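Local structure of glycosyl transferase (Staphylococcus aureus, 5U02) at residues T277-M282 with R297-E302; E242-I247 with F253-P258; S41-F46 with N60-F65; E101-G106 with I120-G125. The protein belongs to the glycosyl transferases and comprises here a helical linker region followed by two beta-rich C-terminal domains. One frame throughout, in Å; residues are numbered along the deposited sequence.

Contact 1 of 4, residues T277-M282 with R297-E302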
# COMPACT_ATOMS: atom_id res chain seq x y z
N THR A 277 23.05 7.64 -30.53
CA THR A 277 23.13 8.24 -31.85
C THR A 277 22.84 7.24 -32.97
O THR A 277 22.57 7.67 -34.10
CB THR A 277 24.50 8.91 -32.04
OG1 THR A 277 24.48 9.76 -33.19
CG2 THR A 277 25.62 7.88 -32.17
N ASP A 278 22.87 5.94 -32.68
CA ASP A 278 22.42 4.94 -33.65
C ASP A 278 20.91 4.76 -33.67
O ASP A 278 20.37 4.25 -34.65
CB ASP A 278 23.08 3.59 -33.37
CG ASP A 278 24.51 3.52 -33.85
OD1 ASP A 278 24.91 4.41 -34.63
OD2 ASP A 278 25.24 2.59 -33.45
N SER A 279 20.22 5.15 -32.60
CA SER A 279 18.79 4.88 -32.47
C SER A 279 17.92 6.11 -32.63
O SER A 279 16.78 5.99 -33.08
CB SER A 279 18.48 4.24 -31.11
OG SER A 279 19.19 3.03 -30.95
N ILE A 280 18.42 7.28 -32.26
CA ILE A 280 17.63 8.51 -32.22
C ILE A 280 18.47 9.63 -32.81
O ILE A 280 19.61 9.84 -32.39
CB ILE A 280 17.17 8.85 -30.79
CG1 ILE A 280 16.25 7.75 -30.25
CG2 ILE A 280 16.48 10.20 -30.75
CD1 ILE A 280 15.84 7.95 -28.82
N SER A 281 17.92 10.34 -33.78
CA SER A 281 18.57 11.50 -34.36
C SER A 281 18.02 12.76 -33.71
O SER A 281 16.86 12.80 -33.30
CB SER A 281 18.37 11.56 -35.87
OG SER A 281 17.04 11.91 -36.19
N MET A 282 18.86 13.78 -33.63
CA MET A 282 18.49 15.07 -33.08
C MET A 282 18.84 16.13 -34.11
O MET A 282 20.00 16.24 -34.51
CB MET A 282 19.20 15.33 -31.75
CG MET A 282 18.87 16.67 -31.11
SD MET A 282 19.53 16.82 -29.43
CE MET A 282 21.27 16.51 -29.71
N ARG A 297 12.52 2.50 -34.42
CA ARG A 297 11.30 2.29 -33.66
C ARG A 297 10.92 3.63 -33.04
O ARG A 297 11.75 4.53 -32.92
CB ARG A 297 11.49 1.22 -32.59
CG ARG A 297 12.44 1.63 -31.48
CD ARG A 297 12.79 0.48 -30.54
NE ARG A 297 13.89 -0.35 -31.03
CZ ARG A 297 13.78 -1.63 -31.34
NH1 ARG A 297 12.62 -2.26 -31.21
NH2 ARG A 297 14.84 -2.29 -31.78
N GLY A 298 9.66 3.75 -32.66
CA GLY A 298 9.22 4.96 -31.99
C GLY A 298 9.68 4.99 -30.55
O GLY A 298 9.81 3.96 -29.88
N TYR A 299 9.94 6.20 -30.06
CA TYR A 299 10.25 6.46 -28.66
C TYR A 299 9.25 7.47 -28.12
O TYR A 299 9.07 8.54 -28.71
CB TYR A 299 11.68 6.98 -28.48
CG TYR A 299 12.72 5.89 -28.49
CD1 TYR A 299 13.25 5.41 -29.68
CD2 TYR A 299 13.18 5.34 -27.30
CE1 TYR A 299 14.21 4.41 -29.69
CE2 TYR A 299 14.14 4.35 -27.29
CZ TYR A 299 14.65 3.88 -28.49
OH TYR A 299 15.60 2.89 -28.49
N VAL A 300 8.60 7.13 -27.01
CA VAL A 300 7.58 7.98 -26.41
C VAL A 300 8.20 8.71 -25.23
O VAL A 300 8.83 8.09 -24.36
CB VAL A 300 6.35 7.16 -25.98
CG1 VAL A 300 5.45 6.90 -27.17
CG2 VAL A 300 6.77 5.85 -25.32
N PHE A 301 8.03 10.03 -25.20
CA PHE A 301 8.51 10.87 -24.12
C PHE A 301 7.32 11.57 -23.46
O PHE A 301 6.29 11.81 -24.10
CB PHE A 301 9.52 11.91 -24.62
CG PHE A 301 10.82 11.32 -25.09
CD1 PHE A 301 10.94 10.80 -26.37
CD2 PHE A 301 11.92 11.27 -24.24
CE1 PHE A 301 12.14 10.24 -26.80
CE2 PHE A 301 13.12 10.72 -24.66
CZ PHE A 301 13.23 10.21 -25.95
N GLU A 302 7.47 11.88 -22.18
CA GLU A 302 6.44 12.61 -21.47
C GLU A 302 6.32 14.03 -22.02
O GLU A 302 7.33 14.73 -22.18
CB GLU A 302 6.74 12.64 -19.97
CG GLU A 302 8.19 12.96 -19.63
CD GLU A 302 8.39 13.36 -18.17
OE1 GLU A 302 9.55 13.55 -17.77
OE2 GLU A 302 7.39 13.49 -17.43
O HOH W 1 16.39 1.53 -31.03
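I280 turns CG1 anti to its carbonyl carbon (chi1 -63°) and keeps the chain straight beyond it (chi2 176°), which carries CD1 out to the ring of Y299. Y299 also has CG anti to its carbonyl carbon (chi1 -81°), and this places the ring against that methyl. I280 CD1 sits over the centre of one ring face, 3.8 Å from the centroid of the Y299 ring, in a CH-pi contact. I280 CG1 follows at 3.8 Å from Y299 CD1. I280 CD1 also reaches the edge of the F301 ring, 4.5 Å from F301 CZ.

The polar end of the contact runs through one water. It lies in the plane of the Y299 ring, at its edge, 3.0 Å from Y299 OH. S279 OG is 3.2 Å from this water, and R297 NE donates to it over 3.1 Å. No direct hydrogen bond joins the two segments.

I274 of strand 267-274 also packs on S279 and Y299. R297 forms a salt bridge with E242. The arrangement joins the short helix 276-279 and the start of strand 280-285 to the loop between strands 289-294 and 304-310, within the second C-terminal domain, an E-set type beta domain.

Contact 2 of 4, residues E242-I247 with F253-P258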
# COMPACT_ATOMS: atom_id res chain seq x y z
N GLU A 242 7.10 -2.43 -31.09
CA GLU A 242 8.47 -2.04 -30.80
C GLU A 242 8.62 -0.59 -30.32
O GLU A 242 9.74 -0.16 -30.05
CB GLU A 242 9.40 -2.28 -32.00
CG GLU A 242 9.48 -3.74 -32.43
CD GLU A 242 10.06 -4.64 -31.34
OE1 GLU A 242 10.96 -4.18 -30.61
OE2 GLU A 242 9.61 -5.80 -31.21
N THR A 243 7.52 0.16 -30.17
CA THR A 243 7.59 1.46 -29.53
C THR A 243 8.21 1.33 -28.14
O THR A 243 7.83 0.46 -27.36
CB THR A 243 6.19 2.08 -29.44
OG1 THR A 243 5.71 2.37 -30.75
CG2 THR A 243 6.22 3.37 -28.63
N SER A 244 9.18 2.20 -27.84
CA SER A 244 10.04 2.04 -26.68
C SER A 244 10.10 3.32 -25.86
O SER A 244 9.63 4.38 -26.27
CB SER A 244 11.47 1.65 -27.09
OG SER A 244 11.49 0.42 -27.77
N ALA A 245 10.72 3.19 -24.69
CA ALA A 245 11.02 4.30 -23.80
C ALA A 245 12.52 4.36 -23.56
O ALA A 245 13.17 3.33 -23.35
CB ALA A 245 10.29 4.15 -22.46
N LEU A 246 13.08 5.57 -23.58
CA LEU A 246 14.51 5.76 -23.37
C LEU A 246 14.81 5.82 -21.88
O LEU A 246 14.17 6.56 -21.14
CB LEU A 246 14.98 7.04 -24.07
CG LEU A 246 16.48 7.35 -24.01
CD1 LEU A 246 17.27 6.34 -24.82
CD2 LEU A 246 16.74 8.76 -24.50
N ILE A 247 15.81 5.05 -21.46
CA ILE A 247 16.24 4.98 -20.07
C ILE A 247 17.73 5.30 -20.02
O ILE A 247 18.49 4.86 -20.88
CB ILE A 247 15.94 3.59 -19.47
CG1 ILE A 247 14.44 3.43 -19.24
CG2 ILE A 247 16.73 3.36 -18.18
CD1 ILE A 247 14.02 2.06 -18.76
N PHE A 253 22.84 4.24 -22.12
CA PHE A 253 21.48 4.36 -22.61
C PHE A 253 20.89 2.99 -22.90
O PHE A 253 21.58 2.08 -23.35
CB PHE A 253 21.44 5.23 -23.87
CG PHE A 253 21.59 6.69 -23.59
CD1 PHE A 253 20.49 7.48 -23.31
CD2 PHE A 253 22.85 7.28 -23.58
CE1 PHE A 253 20.63 8.82 -23.04
CE2 PHE A 253 23.00 8.62 -23.32
CZ PHE A 253 21.88 9.40 -23.05
N TYR A 254 19.59 2.86 -22.62
CA TYR A 254 18.85 1.62 -22.80
C TYR A 254 17.49 1.94 -23.38
O TYR A 254 17.00 3.07 -23.30
CB TYR A 254 18.67 0.86 -21.48
CG TYR A 254 19.95 0.52 -20.75
CD1 TYR A 254 20.61 1.47 -19.99
CD2 TYR A 254 20.48 -0.77 -20.80
CE1 TYR A 254 21.78 1.15 -19.31
CE2 TYR A 254 21.64 -1.09 -20.13
CZ TYR A 254 22.29 -0.13 -19.38
OH TYR A 254 23.44 -0.44 -18.71
N ARG A 255 16.86 0.92 -23.96
CA ARG A 255 15.47 0.99 -24.36
C ARG A 255 14.67 -0.01 -23.53
O ARG A 255 15.15 -1.11 -23.24
CB ARG A 255 15.28 0.72 -25.86
CG ARG A 255 15.74 -0.64 -26.37
CD ARG A 255 15.32 -0.82 -27.83
NE ARG A 255 15.96 -1.96 -28.49
CZ ARG A 255 15.38 -3.15 -28.63
NH1 ARG A 255 14.17 -3.36 -28.15
NH2 ARG A 255 16.02 -4.14 -29.26
N LEU A 256 13.47 0.41 -23.13
CA LEU A 256 12.48 -0.46 -22.50
C LEU A 256 11.36 -0.62 -23.51
O LEU A 256 10.70 0.36 -23.88
CB LEU A 256 11.98 0.13 -21.18
CG LEU A 256 10.99 -0.68 -20.34
CD1 LEU A 256 11.62 -1.99 -19.95
CD2 LEU A 256 10.56 0.09 -19.08
N THR A 257 11.16 -1.85 -23.98
CA THR A 257 10.25 -2.12 -25.09
C THR A 257 9.16 -3.08 -24.66
O THR A 257 9.45 -4.28 -24.44
CB THR A 257 11.03 -2.71 -26.28
OG1 THR A 257 12.10 -1.83 -26.65
CG2 THR A 257 10.11 -2.91 -27.48
N PRO A 258 7.92 -2.63 -24.49
CA PRO A 258 6.82 -3.58 -24.31
C PRO A 258 6.59 -4.38 -25.58
O PRO A 258 6.78 -3.88 -26.69
CB PRO A 258 5.62 -2.68 -23.99
CG PRO A 258 6.21 -1.38 -23.54
CD PRO A 258 7.49 -1.24 -24.32
O HOH W 2 6.52 -4.41 -29.43
O HOH W 3 5.77 -1.45 -27.93
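A245-I247 and F253-P258 run antiparallel as the two arms of a beta hairpin, with strand axes 4.7 Å apart at closest and 146° between their directions. A245 with L256 and I247 with Y254 are hydrogen-bonded pairs. L246 with R255 between them is a non-hydrogen-bonded pair. In the first pair, A245 N gives to L256 O and L256 N to A245 O, each at 2.9 Å. I247 and Y254 are joined by the same two-way pair of backbone bonds.

The side chains of A245, I247, Y254 and L256 share one face of the sheet. Here I247 CD1 lies 3.7 Å from L256 CB, and the two side chains cross obliquely. L246 and R255 point to the other face. With CG anti to the backbone N (chi1 -177°), L246 brings CD1 to 3.7 Å from F253 CD1. The F253 ring also stacks with H248, and L276 covers both L246 and F253.

Beyond the paired residues the contact turns polar. E242 OE1 is near R255 NH1 but well out of the guanidinium plane, so only the charges meet. The salt-bridge partner of E242 is R297. An imidazole molecule, probably from the crystallisation liquor, lies about 3 Å from the E242 side chain. One water accepts from E242 N and donates to P258 O. A second donates to both T243 O and P258 O. S244 OG and T257 OG1 share a hydrogen bond of 2.6 Å. R255 NH1 also donates to T257 OG1, over 3.0 Å and with the oxygen in the guanidinium plane.

Contact 3 of 4, residues S41-F46 with N60-F65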
# COMPACT_ATOMS: atom_id res chain seq x y z
N SER A 41 -19.87 -27.86 -21.55
CA SER A 41 -21.07 -28.12 -22.34
C SER A 41 -21.98 -26.90 -22.32
O SER A 41 -21.65 -25.84 -21.78
CB SER A 41 -21.81 -29.35 -21.82
OG SER A 41 -22.51 -29.02 -20.63
N ARG A 42 -23.16 -27.08 -22.92
CA ARG A 42 -24.23 -26.09 -22.91
C ARG A 42 -24.63 -25.67 -21.50
O ARG A 42 -25.17 -24.57 -21.33
CB ARG A 42 -25.47 -26.66 -23.60
CG ARG A 42 -25.77 -26.07 -24.95
CD ARG A 42 -27.20 -26.41 -25.30
NE ARG A 42 -27.38 -26.93 -26.65
CZ ARG A 42 -27.58 -28.22 -26.93
NH1 ARG A 42 -27.63 -29.12 -25.96
NH2 ARG A 42 -27.73 -28.61 -28.19
N THR A 43 -24.38 -26.52 -20.50
CA THR A 43 -24.88 -26.25 -19.16
C THR A 43 -24.13 -25.10 -18.49
O THR A 43 -24.70 -24.41 -17.65
CB THR A 43 -24.79 -27.53 -18.32
OG1 THR A 43 -25.39 -28.62 -19.03
CG2 THR A 43 -25.52 -27.37 -16.99
N ASN A 44 -22.87 -24.87 -18.86
CA ASN A 44 -22.07 -23.83 -18.22
C ASN A 44 -22.67 -22.45 -18.46
O ASN A 44 -22.76 -21.99 -19.60
CB ASN A 44 -20.63 -23.87 -18.73
CG ASN A 44 -19.67 -23.09 -17.85
OD1 ASN A 44 -20.05 -22.14 -17.18
ND2 ASN A 44 -18.41 -23.51 -17.85
N GLY A 45 -23.08 -21.79 -17.37
CA GLY A 45 -23.59 -20.44 -17.46
C GLY A 45 -24.81 -20.28 -18.33
O GLY A 45 -25.01 -19.20 -18.91
N PHE A 46 -25.65 -21.31 -18.46
CA PHE A 46 -26.83 -21.18 -19.30
C PHE A 46 -27.79 -20.15 -18.74
O PHE A 46 -28.52 -19.50 -19.50
CB PHE A 46 -27.52 -22.55 -19.47
CG PHE A 46 -28.52 -22.90 -18.39
CD1 PHE A 46 -29.83 -22.45 -18.45
CD2 PHE A 46 -28.15 -23.71 -17.33
CE1 PHE A 46 -30.74 -22.78 -17.46
CE2 PHE A 46 -29.06 -24.05 -16.35
CZ PHE A 46 -30.35 -23.58 -16.41
N ASN A 60 -36.10 -27.76 -16.03
CA ASN A 60 -36.87 -28.99 -15.84
C ASN A 60 -36.05 -30.20 -16.28
O ASN A 60 -35.91 -31.17 -15.52
CB ASN A 60 -38.19 -28.96 -16.62
CG ASN A 60 -38.73 -27.62 -16.83
OD1 ASN A 60 -38.61 -27.09 -17.88
ND2 ASN A 60 -39.36 -27.06 -15.85
N ALA A 61 -35.53 -30.16 -17.51
CA ALA A 61 -34.76 -31.29 -18.04
C ALA A 61 -33.47 -31.50 -17.26
O ALA A 61 -33.10 -32.64 -16.95
CB ALA A 61 -34.45 -31.06 -19.51
N LEU A 62 -32.74 -30.41 -16.98
CA LEU A 62 -31.60 -30.49 -16.08
C LEU A 62 -32.00 -31.10 -14.74
O LEU A 62 -31.27 -31.93 -14.18
CB LEU A 62 -31.00 -29.10 -15.88
CG LEU A 62 -29.61 -28.99 -15.25
CD1 LEU A 62 -28.55 -29.40 -16.26
CD2 LEU A 62 -29.36 -27.57 -14.76
N GLY A 63 -33.17 -30.73 -14.23
CA GLY A 63 -33.63 -31.28 -12.97
C GLY A 63 -33.81 -32.78 -13.01
O GLY A 63 -33.29 -33.51 -12.17
N ASP A 64 -34.56 -33.27 -14.01
CA ASP A 64 -34.77 -34.72 -14.13
C ASP A 64 -33.46 -35.44 -14.40
O ASP A 64 -33.27 -36.57 -13.92
CB ASP A 64 -35.78 -35.01 -15.25
CG ASP A 64 -36.43 -36.37 -15.11
OD1 ASP A 64 -37.47 -36.61 -15.77
OD2 ASP A 64 -35.93 -37.21 -14.33
N PHE A 65 -32.54 -34.82 -15.14
CA PHE A 65 -31.23 -35.41 -15.35
C PHE A 65 -30.41 -35.43 -14.06
O PHE A 65 -29.88 -36.48 -13.67
CB PHE A 65 -30.50 -34.65 -16.47
CG PHE A 65 -29.00 -34.75 -16.41
CD1 PHE A 65 -28.23 -33.59 -16.34
CD2 PHE A 65 -28.35 -35.97 -16.45
CE1 PHE A 65 -26.85 -33.66 -16.29
CE2 PHE A 65 -26.97 -36.05 -16.39
CZ PHE A 65 -26.22 -34.89 -16.32
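S41 OG accepts the backbone N-H of T43 over 3.1 Å, in a nearly straight bond (167°) that makes an ST turn. The same oxygen is also hydrogen-bonded to H37 O, in the last turn of helix 23-40. T43 OG1 is hydrogen-bonded to Y6 OH, and its methyl CG2 meets helix 56-68.

There T43 and L62 reach toward each other tip to tip, with T43 CG2 3.7 Å from L62 CD1. L62 extends with CG anti to its backbone N (chi1 -166°), and its two methyls divide the contact. The second one, L62 CD2, lies 3.9 Å from F46 CE2, and the two side chains come from opposite directions. The methyl approaches the F46 ring obliquely. F46 holds CG between its backbone N and carbonyl carbon (chi1 87°), which sends the ring toward L62. T43 O lies at the edge of that ring, in its plane.

A type I turn from S41 to N44 and a type II turn from T43 to F46 overlap in the loop. G45, with positive phi, is the N-cap residue of helix 46-49. Y96 of helix 93-105 packs against T43, F46 and L62, and the F46 ring also meets W58. The contact belongs to the all-helical linker domain.

No hydrogen bond crosses between the segments. The loop carries its own polar bonds, and what it offers helix 56-68 is a methyl and a ring. This join is therefore purely apolar and probably rests on burial rather than on directed bonds.

Contact 4 of 4, residues E101-G106 with I120-G125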
# COMPACT_ATOMS: atom_id res chain seq x y z
N GLU A 101 -24.91 -16.19 -11.41
CA GLU A 101 -24.69 -14.76 -11.21
C GLU A 101 -23.75 -14.51 -10.05
O GLU A 101 -22.80 -13.73 -10.18
CB GLU A 101 -26.00 -14.01 -11.01
CG GLU A 101 -26.98 -14.12 -12.17
CD GLU A 101 -28.11 -13.11 -12.10
OE1 GLU A 101 -28.71 -12.84 -13.15
OE2 GLU A 101 -28.38 -12.59 -11.00
N SER A 102 -23.96 -15.16 -8.90
CA SER A 102 -23.11 -14.84 -7.75
C SER A 102 -21.63 -15.12 -8.01
O SER A 102 -20.77 -14.42 -7.46
CB SER A 102 -23.59 -15.57 -6.49
OG SER A 102 -24.86 -15.11 -6.06
N TYR A 103 -21.30 -16.11 -8.85
CA TYR A 103 -19.89 -16.42 -9.05
C TYR A 103 -19.18 -15.36 -9.89
O TYR A 103 -17.98 -15.13 -9.68
CB TYR A 103 -19.71 -17.80 -9.71
CG TYR A 103 -20.02 -18.97 -8.81
CD1 TYR A 103 -19.87 -18.86 -7.44
CD2 TYR A 103 -20.52 -20.15 -9.33
CE1 TYR A 103 -20.17 -19.92 -6.61
CE2 TYR A 103 -20.83 -21.22 -8.50
CZ TYR A 103 -20.65 -21.09 -7.14
OH TYR A 103 -20.96 -22.15 -6.31
N ARG A 104 -19.89 -14.69 -10.80
CA ARG A 104 -19.24 -13.79 -11.76
C ARG A 104 -18.59 -12.59 -11.07
O ARG A 104 -17.43 -12.27 -11.34
CB ARG A 104 -20.23 -13.34 -12.87
CG ARG A 104 -21.43 -12.54 -12.44
CD ARG A 104 -22.43 -12.08 -13.51
NE ARG A 104 -23.75 -12.04 -12.87
CZ ARG A 104 -24.32 -10.94 -12.38
NH1 ARG A 104 -23.73 -9.76 -12.48
NH2 ARG A 104 -25.51 -11.00 -11.77
N GLN A 105 -19.30 -11.92 -10.15
CA GLN A 105 -18.74 -10.74 -9.50
C GLN A 105 -18.36 -10.97 -8.04
O GLN A 105 -17.71 -10.10 -7.44
CB GLN A 105 -19.73 -9.57 -9.56
CG GLN A 105 -20.90 -9.70 -8.61
CD GLN A 105 -21.80 -10.95 -8.81
OE1 GLN A 105 -22.12 -11.32 -9.94
NE2 GLN A 105 -22.18 -11.59 -7.72
N GLY A 106 -18.80 -12.06 -7.45
CA GLY A 106 -18.49 -12.27 -6.05
C GLY A 106 -19.39 -11.46 -5.14
O GLY A 106 -18.94 -10.86 -4.16
N ILE A 120 -21.29 -19.88 1.47
CA ILE A 120 -22.19 -18.96 0.79
C ILE A 120 -23.64 -19.35 1.05
O ILE A 120 -24.01 -20.52 0.90
CB ILE A 120 -21.93 -18.93 -0.73
CG1 ILE A 120 -20.49 -18.51 -1.03
CG2 ILE A 120 -22.91 -18.00 -1.42
CD1 ILE A 120 -20.07 -18.74 -2.47
N GLN A 121 -24.45 -18.36 1.43
CA GLN A 121 -25.91 -18.46 1.35
C GLN A 121 -26.37 -17.50 0.27
O GLN A 121 -26.14 -16.29 0.38
CB GLN A 121 -26.57 -18.14 2.70
CG GLN A 121 -28.09 -17.94 2.58
CD GLN A 121 -28.73 -17.28 3.80
OE1 GLN A 121 -28.25 -16.26 4.29
NE2 GLN A 121 -29.83 -17.85 4.28
N PHE A 122 -27.00 -18.03 -0.78
CA PHE A 122 -27.23 -17.23 -1.98
C PHE A 122 -28.47 -16.35 -1.87
O PHE A 122 -28.54 -15.30 -2.52
CB PHE A 122 -27.32 -18.13 -3.20
CG PHE A 122 -26.01 -18.74 -3.60
CD1 PHE A 122 -25.12 -18.04 -4.42
CD2 PHE A 122 -25.65 -20.00 -3.16
CE1 PHE A 122 -23.90 -18.61 -4.78
CE2 PHE A 122 -24.44 -20.56 -3.52
CZ PHE A 122 -23.57 -19.87 -4.33
N ASN A 123 -29.46 -16.75 -1.07
CA ASN A 123 -30.66 -15.95 -0.88
C ASN A 123 -31.15 -16.13 0.55
O ASN A 123 -30.75 -17.06 1.25
CB ASN A 123 -31.76 -16.32 -1.88
CG ASN A 123 -31.70 -15.49 -3.15
OD1 ASN A 123 -32.14 -14.33 -3.18
ND2 ASN A 123 -31.14 -16.06 -4.21
N GLU A 124 -32.03 -15.23 0.97
CA GLU A 124 -32.53 -15.25 2.34
C GLU A 124 -33.33 -16.52 2.60
O GLU A 124 -34.22 -16.88 1.83
CB GLU A 124 -33.39 -14.01 2.60
CG GLU A 124 -33.78 -13.82 4.06
CD GLU A 124 -34.44 -12.47 4.31
OE1 GLU A 124 -35.36 -12.10 3.55
OE2 GLU A 124 -34.02 -11.78 5.26
N GLY A 125 -33.00 -17.21 3.69
CA GLY A 125 -33.68 -18.43 4.08
C GLY A 125 -33.11 -19.70 3.49
O GLY A 125 -33.46 -20.79 3.96
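The side chains of Y103 and F122 cross at about a right angle. F122 CZ comes 4.1 Å from Y103 CE1 and 4.0 Å from Y103 OH. The approach is oblique to both rings. S102 instead comes to the edge of the F122 ring. Its CB lies in the ring plane, 3.5 Å from F122 CE1, and S102 OG is 3.4 Å from F122 CD1. This is packing against ring carbons, since S102 OG bonds to T98 O within its own helix. F122 CG is anti to its carbonyl carbon (chi1 -71°), which swings the ring toward S102; chi2 (-85°) then sets its edge against that residue.

I120, two residues before F122, covers one face of that ring: its CG2 lies 3.4 Å above the plane, over the centre. Its other branch reaches the edge of the Y103 ring, with I120 CD1 4.3 Å from Y103 CE1. The hydroxyl of Y103 is hydrogen-bonded to K80 O.

The four touching residues are buried. P83 of helix 82-89 packs on both aromatic rings, and I132 of strand 129-132 on Y103 and I120. The contact thus lays the last turn of helix 93-105 against the end of strand 117-121, the middle strand of a three-stranded antiparallel sheet.

How the contacts relate
The contacts form two groups on opposite sides of the chain's centre. Contacts 1 and 2 have centres 9 Å apart and touch directly, although they belong to different C-terminal domains. R297 NH1 of contact 1 makes a salt bridge of 2.6 Å to E242 OE1 of contact 2, and S244 N probably donates to G298 O over 2.8 Å. The bound imidazole lies by E242, beside this junction. Contacts 3 and 4 are about 19 Å apart between centres and about 8 Å between nearest atoms. Helix 93-105 links them: it packs on contact 3 and ends in contact 4. Contacts 1 and 3 lie farthest apart, about 58 Å between centres.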